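Local coordinates for DynF (Micromonospora chersina, PDB 6UBL), which is of unknown function but, as a beta barrel holding palmitic acid, probably binds a hydrophobic intermediate or product of dynemicin biosynthesis, at residues P32-D46 / T57-S71. Residues are numbered along the deposited sequence; the frame is centred on the assembly and turned at random.
Sequences PPEPGIDNLGINSID and TVAFDGWVRVVRSPS. With PLM (palmitic acid), chain C.
Asp38 OD1 is gripped twice, by Arg68 NH2 at 2.9 Å and by the hydroxyl of Tyr205, while Asp38 OD2 takes Arg68 NE at 2.8 Å. The salt bridge is thus side-on and two-pronged: each Asp38 oxygen is met on its syn side, the donor well out of the carboxylate plane, with carboxylate and guanidinium planes 34° apart. A bend at chi3 (-79°) turns the arginine chain back so that NH1 reaches Glu34 O, 2.8 Å away (N-H...O angle 168°). These three in-plane bonds fix the guanidinium's rotation; Gly36 O and Pro33 CG cover its opposite faces. Asp38 OD2 also lies 2.6 Å from O1 of the palmitic acid, a spacing at which one acid probably keeps its proton. With an alanine in place of Arg68, the Asp38 carboxylate would probably lose its countercharge and Glu34 O this donor, unsettling the fatty-acid head-group site. Farther along, Ile42 CD1 touches CB of the palmitic acid at 3.3 Å. On the sheet face bearing Ile37 and Val67, Asn39 OD1 accepts Arg65 NE at 2.9 Å. Paired backbone hydrogen bonds from Asp38–Val66 to Asp46–Val58 make this an antiparallel hairpin in the barrel wall, flanked by strand 193-205 beside 37-50 and by strand 81-92 beside 54-68.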
ATOM      1  N   PRO A  32     -26.475  -2.733   9.674  1.00 29.64           N
ATOM      2  CA  PRO A  32     -25.354  -3.678   9.815  1.00 28.46           C
ATOM      3  C   PRO A  32     -25.844  -5.106   9.636  1.00 31.16           C
ATOM      4  O   PRO A  32     -26.752  -5.555  10.358  1.00 31.08           O
ATOM      5  CB  PRO A  32     -24.868  -3.436  11.254  1.00 30.59           C
ATOM      6  CG  PRO A  32     -25.316  -2.016  11.576  1.00 33.49           C
ATOM      7  CD  PRO A  32     -26.662  -1.920  10.889  1.00 31.59           C
ATOM      8  N   PRO A  33     -25.299  -5.855   8.674  1.00 29.57           N
ATOM      9  CA  PRO A  33     -25.818  -7.203   8.410  1.00 30.84           C
ATOM     10  C   PRO A  33     -25.219  -8.257   9.328  1.00 30.45           C
ATOM     11  O   PRO A  33     -24.146  -8.090   9.909  1.00 29.28           O
ATOM     12  CB  PRO A  33     -25.384  -7.463   6.962  1.00 28.74           C
ATOM     13  CG  PRO A  33     -24.090  -6.706   6.844  1.00 28.46           C
ATOM     14  CD  PRO A  33     -24.281  -5.454   7.677  1.00 31.33           C
ATOM     15  N   GLU A  34     -25.945  -9.366   9.439  0.64 31.32           N
ATOM     16  CA  GLU A  34     -25.397 -10.554  10.064  0.64 33.33           C
ATOM     17  C   GLU A  34     -24.186 -11.019   9.257  0.64 29.71           C
ATOM     18  O   GLU A  34     -24.118 -10.787   8.045  0.64 28.34           O
ATOM     19  CB  GLU A  34     -26.446 -11.669  10.073  0.64 41.28           C
ATOM     20  CG  GLU A  34     -27.779 -11.280  10.694  0.64 50.17           C
ATOM     21  CD  GLU A  34     -27.720 -11.183  12.204  0.64 54.23           C
ATOM     22  OE1 GLU A  34     -27.596 -12.230  12.869  0.64 55.95           O
ATOM     23  OE2 GLU A  34     -27.794 -10.053  12.729  0.64 55.73           O
ATOM     24  N   PRO A  35     -23.213 -11.668   9.895  1.00 26.83           N
ATOM     25  CA  PRO A  35     -22.039 -12.129   9.143  1.00 28.50           C
ATOM     26  C   PRO A  35     -22.426 -13.038   7.981  1.00 25.00           C
ATOM     27  O   PRO A  35     -23.352 -13.852   8.080  1.00 29.53           O
ATOM     28  CB  PRO A  35     -21.189 -12.872  10.180  1.00 33.17           C
ATOM     29  CG  PRO A  35     -22.026 -13.001  11.402  1.00 36.24           C
ATOM     30  CD  PRO A  35     -23.097 -11.942  11.338  1.00 32.60           C
ATOM     31  N   GLY A  36     -21.695 -12.893   6.880  1.00 26.04           N
ATOM     32  CA  GLY A  36     -21.925 -13.710   5.702  1.00 27.14           C
ATOM     33  C   GLY A  36     -20.774 -13.545   4.739  1.00 23.92           C
ATOM     34  O   GLY A  36     -19.913 -12.675   4.908  1.00 23.63           O
ATOM     35  N   ILE A  37     -20.761 -14.412   3.731  1.00 25.06           N
ATOM     36  CA  ILE A  37     -19.803 -14.336   2.638  1.00 24.24           C
ATOM     37  C   ILE A  37     -20.562 -13.808   1.430  1.00 24.26           C
ATOM     38  O   ILE A  37     -21.413 -14.511   0.868  1.00 24.90           O
ATOM     39  CB  ILE A  37     -19.174 -15.703   2.341  1.00 26.59           C
ATOM     40  CG1 ILE A  37     -18.485 -16.274   3.581  1.00 28.49           C
ATOM     41  CG2 ILE A  37     -18.177 -15.553   1.194  1.00 27.89           C
ATOM     42  CD1 ILE A  37     -18.053 -17.713   3.429  1.00 29.14           C
ATOM     43  N   ASP A  38     -20.238 -12.592   1.000  1.00 24.37           N
ATOM     44  CA  ASP A  38     -20.934 -11.986  -0.124  1.00 23.87           C
ATOM     45  C   ASP A  38     -20.349 -12.518  -1.426  1.00 24.55           C
ATOM     46  O   ASP A  38     -19.133 -12.458  -1.641  1.00 25.29           O
ATOM     47  CB  ASP A  38     -20.782 -10.465  -0.059  1.00 24.38           C
ATOM     48  CG  ASP A  38     -21.466  -9.864   1.153  1.00 25.45           C
ATOM     49  OD1 ASP A  38     -22.508 -10.396   1.573  1.00 26.53           O
ATOM     50  OD2 ASP A  38     -20.953  -8.863   1.694  1.00 25.27           O
ATOM     51  N   ASN A  39     -21.221 -13.015  -2.303  1.00 24.45           N
ATOM     52  CA  ASN A  39     -20.838 -13.486  -3.633  1.00 24.98           C
ATOM     53  C   ASN A  39     -21.321 -12.416  -4.598  1.00 25.43           C
ATOM     54  O   ASN A  39     -22.511 -12.333  -4.894  1.00 25.90           O
ATOM     55  CB  ASN A  39     -21.464 -14.839  -3.922  1.00 26.06           C
ATOM     56  CG  ASN A  39     -20.909 -15.939  -3.027  1.00 27.05           C
ATOM     57  OD1 ASN A  39     -19.980 -16.654  -3.414  1.00 28.07           O
ATOM     58  ND2 ASN A  39     -21.459 -16.065  -1.828  1.00 26.72           N
ATOM     59  N   LEU A  40     -20.399 -11.578  -5.067  1.00 25.87           N
ATOM     60  CA  LEU A  40     -20.751 -10.340  -5.747  1.00 24.49           C
ATOM     61  C   LEU A  40     -20.109 -10.220  -7.119  1.00 26.40           C
ATOM     62  O   LEU A  40     -18.951 -10.594  -7.313  1.00 26.07           O
ATOM     63  CB  LEU A  40     -20.288  -9.140  -4.907  1.00 26.04           C
ATOM     64  CG  LEU A  40     -20.936  -8.968  -3.541  1.00 24.64           C
ATOM     65  CD1 LEU A  40     -20.083  -8.037  -2.683  1.00 24.26           C
ATOM     66  CD2 LEU A  40     -22.344  -8.432  -3.693  1.00 28.32           C
ATOM     67  N   GLY A  41     -20.852  -9.628  -8.049  1.00 26.59           N
ATOM     68  CA  GLY A  41     -20.272  -9.261  -9.317  1.00 24.22           C
ATOM     69  C   GLY A  41     -19.416  -8.009  -9.201  1.00 25.07           C
ATOM     70  O   GLY A  41     -19.571  -7.205  -8.280  1.00 26.47           O
ATOM     71  N   ILE A  42     -18.498  -7.854 -10.156  1.00 25.90           N
ATOM     72  CA  ILE A  42     -17.601  -6.703 -10.192  1.00 24.57           C
ATOM     73  C   ILE A  42     -17.073  -6.536 -11.610  1.00 26.33           C
ATOM     74  O   ILE A  42     -16.878  -7.510 -12.334  1.00 27.43           O
ATOM     75  CB  ILE A  42     -16.455  -6.861  -9.159  1.00 26.55           C
ATOM     76  CG1 ILE A  42     -15.543  -5.623  -9.167  1.00 27.52           C
ATOM     77  CG2 ILE A  42     -15.625  -8.111  -9.446  1.00 30.37           C
ATOM     78  CD1 ILE A  42     -14.472  -5.640  -8.092  1.00 31.91           C
ATOM     79  N   ASN A  43     -16.840  -5.288 -12.006  1.00 26.34           N
ATOM     80  CA  ASN A  43     -16.124  -4.975 -13.234  1.00 26.46           C
ATOM     81  C   ASN A  43     -15.067  -3.920 -12.921  1.00 25.71           C
ATOM     82  O   ASN A  43     -15.133  -3.224 -11.898  1.00 26.24           O
ATOM     83  CB  ASN A  43     -17.054  -4.526 -14.364  1.00 28.36           C
ATOM     84  CG  ASN A  43     -17.874  -3.310 -14.016  1.00 32.71           C
ATOM     85  OD1 ASN A  43     -17.332  -2.233 -13.766  1.00 30.96           O
ATOM     86  ND2 ASN A  43     -19.193  -3.474 -13.991  1.00 41.16           N
ATOM     87  N   SER A  44     -14.065  -3.822 -13.792  1.00 26.97           N
ATOM     88  CA  SER A  44     -12.999  -2.855 -13.576  1.00 26.00           C
ATOM     89  C   SER A  44     -12.369  -2.487 -14.912  1.00 26.87           C
ATOM     90  O   SER A  44     -12.569  -3.152 -15.934  1.00 27.53           O
ATOM     91  CB  SER A  44     -11.920  -3.390 -12.616  1.00 27.69           C
ATOM     92  OG  SER A  44     -11.096  -4.372 -13.225  1.00 26.23           O
ATOM     93  N   ILE A  45     -11.600  -1.404 -14.880  1.00 25.64           N
ATOM     94  CA  ILE A  45     -10.773  -0.961 -15.996  1.00 26.38           C
ATOM     95  C   ILE A  45      -9.381  -0.749 -15.420  1.00 27.45           C
ATOM     96  O   ILE A  45      -9.219   0.004 -14.452  1.00 25.31           O
ATOM     97  CB  ILE A  45     -11.293   0.335 -16.639  1.00 28.47           C
ATOM     98  CG1 ILE A  45     -12.669   0.098 -17.260  1.00 32.13           C
ATOM     99  CG2 ILE A  45     -10.313   0.823 -17.705  1.00 29.34           C
ATOM    100  CD1 ILE A  45     -13.400   1.364 -17.631  1.00 37.61           C
ATOM    101  N   ASP A  46      -8.395  -1.459 -15.965  1.00 26.90           N
ATOM    102  CA  ASP A  46      -7.040  -1.469 -15.441  1.00 28.24           C
ATOM    103  C   ASP A  46      -6.088  -0.994 -16.529  1.00 28.59           C
ATOM    104  O   ASP A  46      -6.189  -1.428 -17.677  1.00 29.41           O
ATOM    105  CB  ASP A  46      -6.564  -2.878 -15.084  1.00 27.27           C
ATOM    106  CG  ASP A  46      -7.482  -3.615 -14.132  1.00 29.15           C
ATOM    107  OD1 ASP A  46      -8.632  -3.190 -13.900  1.00 26.83           O
ATOM    108  OD2 ASP A  46      -7.043  -4.679 -13.632  1.00 29.69           O
ATOM    109  N   THR A  57      -4.873  -0.384 -21.715  1.00 29.89           N
ATOM    110  CA  THR A  57      -6.051  -0.269 -20.874  1.00 29.83           C
ATOM    111  C   THR A  57      -6.964  -1.452 -21.170  1.00 27.11           C
ATOM    112  O   THR A  57      -7.345  -1.672 -22.330  1.00 31.25           O
ATOM    113  CB  THR A  57      -6.774   1.046 -21.148  1.00 35.47           C
ATOM    114  OG1 THR A  57      -5.887   2.139 -20.863  1.00 39.17           O
ATOM    115  CG2 THR A  57      -7.993   1.156 -20.251  1.00 36.59           C
ATOM    116  N   VAL A  58      -7.324  -2.200 -20.122  1.00 28.22           N
ATOM    117  CA  VAL A  58      -8.060  -3.447 -20.279  1.00 28.66           C
ATOM    118  C   VAL A  58      -9.270  -3.432 -19.362  1.00 28.76           C
ATOM    119  O   VAL A  58      -9.155  -3.105 -18.172  1.00 27.23           O
ATOM    120  CB  VAL A  58      -7.188  -4.677 -19.979  1.00 30.34           C
ATOM    121  CG1 VAL A  58      -7.972  -5.961 -20.226  1.00 30.83           C
ATOM    122  CG2 VAL A  58      -5.921  -4.649 -20.813  1.00 31.51           C
ATOM    123  N   ALA A  59     -10.421  -3.819 -19.912  1.00 29.39           N
ATOM    124  CA  ALA A  59     -11.652  -3.934 -19.146  1.00 28.24           C
ATOM    125  C   ALA A  59     -11.817  -5.368 -18.664  1.00 27.48           C
ATOM    126  O   ALA A  59     -11.607  -6.323 -19.422  1.00 29.92           O
ATOM    127  CB  ALA A  59     -12.843  -3.561 -20.030  1.00 33.09           C
ATOM    128  N   PHE A  60     -12.231  -5.510 -17.409  1.00 26.91           N
ATOM    129  CA  PHE A  60     -12.399  -6.804 -16.774  1.00 27.59           C
ATOM    130  C   PHE A  60     -13.808  -6.949 -16.214  1.00 29.55           C
ATOM    131  O   PHE A  60     -14.439  -5.967 -15.816  1.00 30.53           O
ATOM    132  CB  PHE A  60     -11.434  -6.965 -15.596  1.00 28.92           C
ATOM    133  CG  PHE A  60      -9.994  -7.052 -15.983  1.00 27.47           C
ATOM    134  CD1 PHE A  60      -9.275  -5.914 -16.302  1.00 28.75           C
ATOM    135  CD2 PHE A  60      -9.349  -8.275 -16.006  1.00 27.72           C
ATOM    136  CE1 PHE A  60      -7.940  -5.997 -16.649  1.00 28.12           C
ATOM    137  CE2 PHE A  60      -8.019  -8.366 -16.359  1.00 27.50           C
ATOM    138  CZ  PHE A  60      -7.310  -7.226 -16.677  1.00 28.43           C
ATOM    139  N   ASP A  61     -14.285  -8.191 -16.174  1.00 27.05           N
ATOM    140  CA  ASP A  61     -15.559  -8.534 -15.564  1.00 29.40           C
ATOM    141  C   ASP A  61     -15.352  -9.820 -14.779  1.00 28.23           C
ATOM    142  O   ASP A  61     -14.535 -10.669 -15.147  1.00 29.45           O
ATOM    143  CB  ASP A  61     -16.649  -8.701 -16.628  1.00 34.45           C
ATOM    144  CG  ASP A  61     -18.018  -8.933 -16.029  1.00 46.74           C
ATOM    145  OD1 ASP A  61     -18.436  -8.131 -15.166  1.00 48.63           O
ATOM    146  OD2 ASP A  61     -18.705  -9.892 -16.450  1.00 57.40           O
ATOM    147  N   GLY A  62     -16.080  -9.955 -13.679  1.00 27.61           N
ATOM    148  CA  GLY A  62     -15.957 -11.168 -12.903  1.00 28.17           C
ATOM    149  C   GLY A  62     -16.664 -11.099 -11.572  1.00 25.91           C
ATOM    150  O   GLY A  62     -17.744 -10.506 -11.466  1.00 25.90           O
ATOM    151  N   TRP A  63     -16.073 -11.712 -10.552  1.00 25.68           N
ATOM    152  CA  TRP A  63     -16.741 -11.818  -9.268  1.00 24.50           C
ATOM    153  C   TRP A  63     -15.715 -11.854  -8.146  1.00 26.61           C
ATOM    154  O   TRP A  63     -14.530 -12.137  -8.357  1.00 24.95           O
ATOM    155  CB  TRP A  63     -17.647 -13.049  -9.218  1.00 26.91           C
ATOM    156  CG  TRP A  63     -16.993 -14.325  -9.659  1.00 26.84           C
ATOM    157  CD1 TRP A  63     -17.068 -14.898 -10.896  1.00 28.94           C
ATOM    158  CD2 TRP A  63     -16.176 -15.198  -8.863  1.00 28.03           C
ATOM    159  NE1 TRP A  63     -16.355 -16.069 -10.921  1.00 29.60           N
ATOM    160  CE2 TRP A  63     -15.791 -16.277  -9.692  1.00 29.22           C
ATOM    161  CE3 TRP A  63     -15.730 -15.170  -7.541  1.00 29.70           C
ATOM    162  CZ2 TRP A  63     -14.987 -17.319  -9.236  1.00 30.71           C
ATOM    163  CZ3 TRP A  63     -14.928 -16.205  -7.090  1.00 29.77           C
ATOM    164  CH2 TRP A  63     -14.562 -17.263  -7.929  1.00 28.26           C
ATOM    165  N   VAL A  64     -16.198 -11.536  -6.949  1.00 24.96           N
ATOM    166  CA  VAL A  64     -15.426 -11.637  -5.723  1.00 24.25           C
ATOM    167  C   VAL A  64     -16.296 -12.316  -4.675  1.00 23.77           C
ATOM    168  O   VAL A  64     -17.529 -12.239  -4.709  1.00 24.98           O
ATOM    169  CB  VAL A  64     -14.935 -10.278  -5.202  1.00 23.88           C
ATOM    170  CG1 VAL A  64     -13.918  -9.665  -6.153  1.00 24.87           C
ATOM    171  CG2 VAL A  64     -16.118  -9.330  -4.996  1.00 25.03           C
ATOM    172  N   ARG A  65     -15.636 -12.984  -3.735  1.00 23.50           N
ATOM    173  CA  ARG A  65     -16.263 -13.550  -2.544  1.00 22.57           C
ATOM    174  C   ARG A  65     -15.579 -12.897  -1.348  1.00 23.94           C
ATOM    175  O   ARG A  65     -14.351 -12.999  -1.192  1.00 23.72           O
ATOM    176  CB  ARG A  65     -16.134 -15.067  -2.547  1.00 25.17           C
ATOM    177  CG  ARG A  65     -16.864 -15.706  -3.752  1.00 27.12           C
ATOM    178  CD  ARG A  65     -16.828 -17.225  -3.742  1.00 25.98           C
ATOM    179  NE  ARG A  65     -17.458 -17.719  -2.527  1.00 28.46           N
ATOM    180  CZ  ARG A  65     -16.831 -18.453  -1.621  1.00 30.65           C
ATOM    181  NH1 ARG A  65     -15.578 -18.831  -1.809  1.00 34.06           N
ATOM    182  NH2 ARG A  65     -17.471 -18.832  -0.526  1.00 32.44           N
ATOM    183  N   VAL A  66     -16.366 -12.201  -0.522  1.00 24.36           N
ATOM    184  CA  VAL A  66     -15.844 -11.385   0.567  1.00 23.93           C
ATOM    185  C   VAL A  66     -16.547 -11.810   1.847  1.00 24.40           C
ATOM    186  O   VAL A  66     -17.774 -11.699   1.950  1.00 24.77           O
ATOM    187  CB  VAL A  66     -16.063  -9.884   0.318  1.00 21.41           C
ATOM    188  CG1 VAL A  66     -15.590  -9.063   1.508  1.00 23.47           C
ATOM    189  CG2 VAL A  66     -15.361  -9.440  -0.974  1.00 23.76           C
ATOM    190  N   VAL A  67     -15.780 -12.301   2.823  1.00 23.09           N
ATOM    191  CA  VAL A  67     -16.347 -12.630   4.129  1.00 23.20           C
ATOM    192  C   VAL A  67     -16.346 -11.383   5.006  1.00 22.87           C
ATOM    193  O   VAL A  67     -15.383 -10.594   5.011  1.00 24.18           O
ATOM    194  CB  VAL A  67     -15.595 -13.789   4.810  1.00 24.52           C
ATOM    195  CG1 VAL A  67     -14.153 -13.433   5.076  1.00 24.48           C
ATOM    196  CG2 VAL A  67     -16.304 -14.165   6.115  1.00 25.32           C
ATOM    197  N   ARG A  68     -17.435 -11.203   5.744  1.00 24.29           N
ATOM    198  CA  ARG A  68     -17.596 -10.118   6.697  1.00 22.07           C
ATOM    199  C   ARG A  68     -17.583 -10.673   8.114  1.00 23.31           C
ATOM    200  O   ARG A  68     -18.195 -11.713   8.396  1.00 25.35           O
ATOM    201  CB  ARG A  68     -18.914  -9.377   6.488  1.00 22.26           C
ATOM    202  CG  ARG A  68     -18.969  -8.484   5.264  1.00 22.93           C
ATOM    203  CD  ARG A  68     -20.357  -7.848   5.055  1.00 22.85           C
ATOM    204  NE  ARG A  68     -21.317  -8.758   4.452  1.00 25.07           N
ATOM    205  CZ  ARG A  68     -22.178  -9.514   5.118  1.00 25.36           C
ATOM    206  NH1 ARG A  68     -22.242  -9.473   6.444  1.00 24.89           N
ATOM    207  NH2 ARG A  68     -23.006 -10.315   4.450  1.00 27.34           N
ATOM    208  N   SER A  69     -16.907  -9.962   9.012  1.00 23.35           N
ATOM    209  CA  SER A  69     -17.001 -10.257  10.429  1.00 24.28           C
ATOM    210  C   SER A  69     -18.397  -9.868  10.895  1.00 23.56           C
ATOM    211  O   SER A  69     -19.114  -9.141  10.199  1.00 24.84           O
ATOM    212  CB  SER A  69     -15.981  -9.415  11.196  1.00 23.19           C
ATOM    213  OG  SER A  69     -16.342  -8.028  11.194  1.00 23.58           O
ATOM    214  N   PRO A  70     -18.801 -10.292  12.089  1.00 25.19           N
ATOM    215  CA  PRO A  70     -19.985  -9.681  12.696  1.00 27.44           C
ATOM    216  C   PRO A  70     -19.725  -8.193  12.872  1.00 28.41           C
ATOM    217  O   PRO A  70     -18.586  -7.758  13.063  1.00 26.53           O
ATOM    218  CB  PRO A  70     -20.115 -10.395  14.051  1.00 28.43           C
ATOM    219  CG  PRO A  70     -18.746 -10.947  14.331  1.00 30.76           C
ATOM    220  CD  PRO A  70     -18.156 -11.273  12.982  1.00 24.95           C
ATOM    221  N   SER A  71     -20.785  -7.398  12.793  1.00 28.26           N
ATOM    222  CA  SER A  71     -20.628  -5.970  13.021  1.00 27.24           C
ATOM    223  C   SER A  71     -20.320  -5.715  14.486  1.00 28.24           C
ATOM    224  O   SER A  71     -20.828  -6.406  15.371  1.00 29.40           O
ATOM    225  CB  SER A  71     -21.915  -5.221  12.650  1.00 30.19           C
ATOM    226  OG  SER A  71     -21.764  -3.847  12.958  1.00 33.36           O
TER
HETATM  227  C1  PLM C 301     -18.710  -6.400   1.547  1.00 26.72           C
HETATM  228  O1  PLM C 301     -18.784  -7.582   0.993  1.00 27.89           O
HETATM  229  O2  PLM C 301     -19.543  -5.964   2.299  1.00 28.65           O
HETATM  230  C2  PLM C 301     -17.500  -5.620   1.142  1.00 30.96           C
HETATM  231  C3  PLM C 301     -17.229  -5.554  -0.338  1.00 33.20           C
HETATM  232  C4  PLM C 301     -16.015  -4.703  -0.559  1.00 38.34           C
HETATM  233  C5  PLM C 301     -15.206  -5.064  -1.748  1.00 39.44           C
HETATM  234  C6  PLM C 301     -13.953  -4.228  -1.852  1.00 47.12           C
HETATM  235  C7  PLM C 301     -13.706  -3.793  -3.271  1.00 56.47           C
HETATM  236  C8  PLM C 301     -13.805  -4.938  -4.248  1.00 61.11           C
HETATM  237  C9  PLM C 301     -12.774  -6.012  -4.034  1.00 62.79           C
HETATM  238  CA  PLM C 301     -11.550  -5.793  -4.880  1.00 66.98           C
HETATM  239  CB  PLM C 301     -11.783  -6.207  -6.320  1.00 67.92           C
HETATM  240  CC  PLM C 301     -10.580  -6.878  -6.912  1.00 64.69           C
HETATM  241  CD  PLM C 301      -9.830  -6.060  -7.929  1.00 57.49           C
HETATM  242  CE  PLM C 301      -8.373  -6.441  -7.958  1.00 50.83           C
HETATM  243  CF  PLM C 301      -7.640  -6.087  -9.214  1.00 50.35           C
HETATM  244  CG  PLM C 301      -6.217  -6.517  -9.166  1.00 51.13           C
HETATM  245  O   HOH W   1     -21.369  -8.174   8.832  1.00 25.09           O
HETATM  246  O   HOH W   2     -23.279  -8.363  12.562  1.00 33.67           O
HETATM  247  O   HOH W   3     -25.239 -11.711   5.739  1.00 32.87           O
HETATM  248  O   HOH W   4     -20.484  -6.435 -13.803  1.00 53.23           O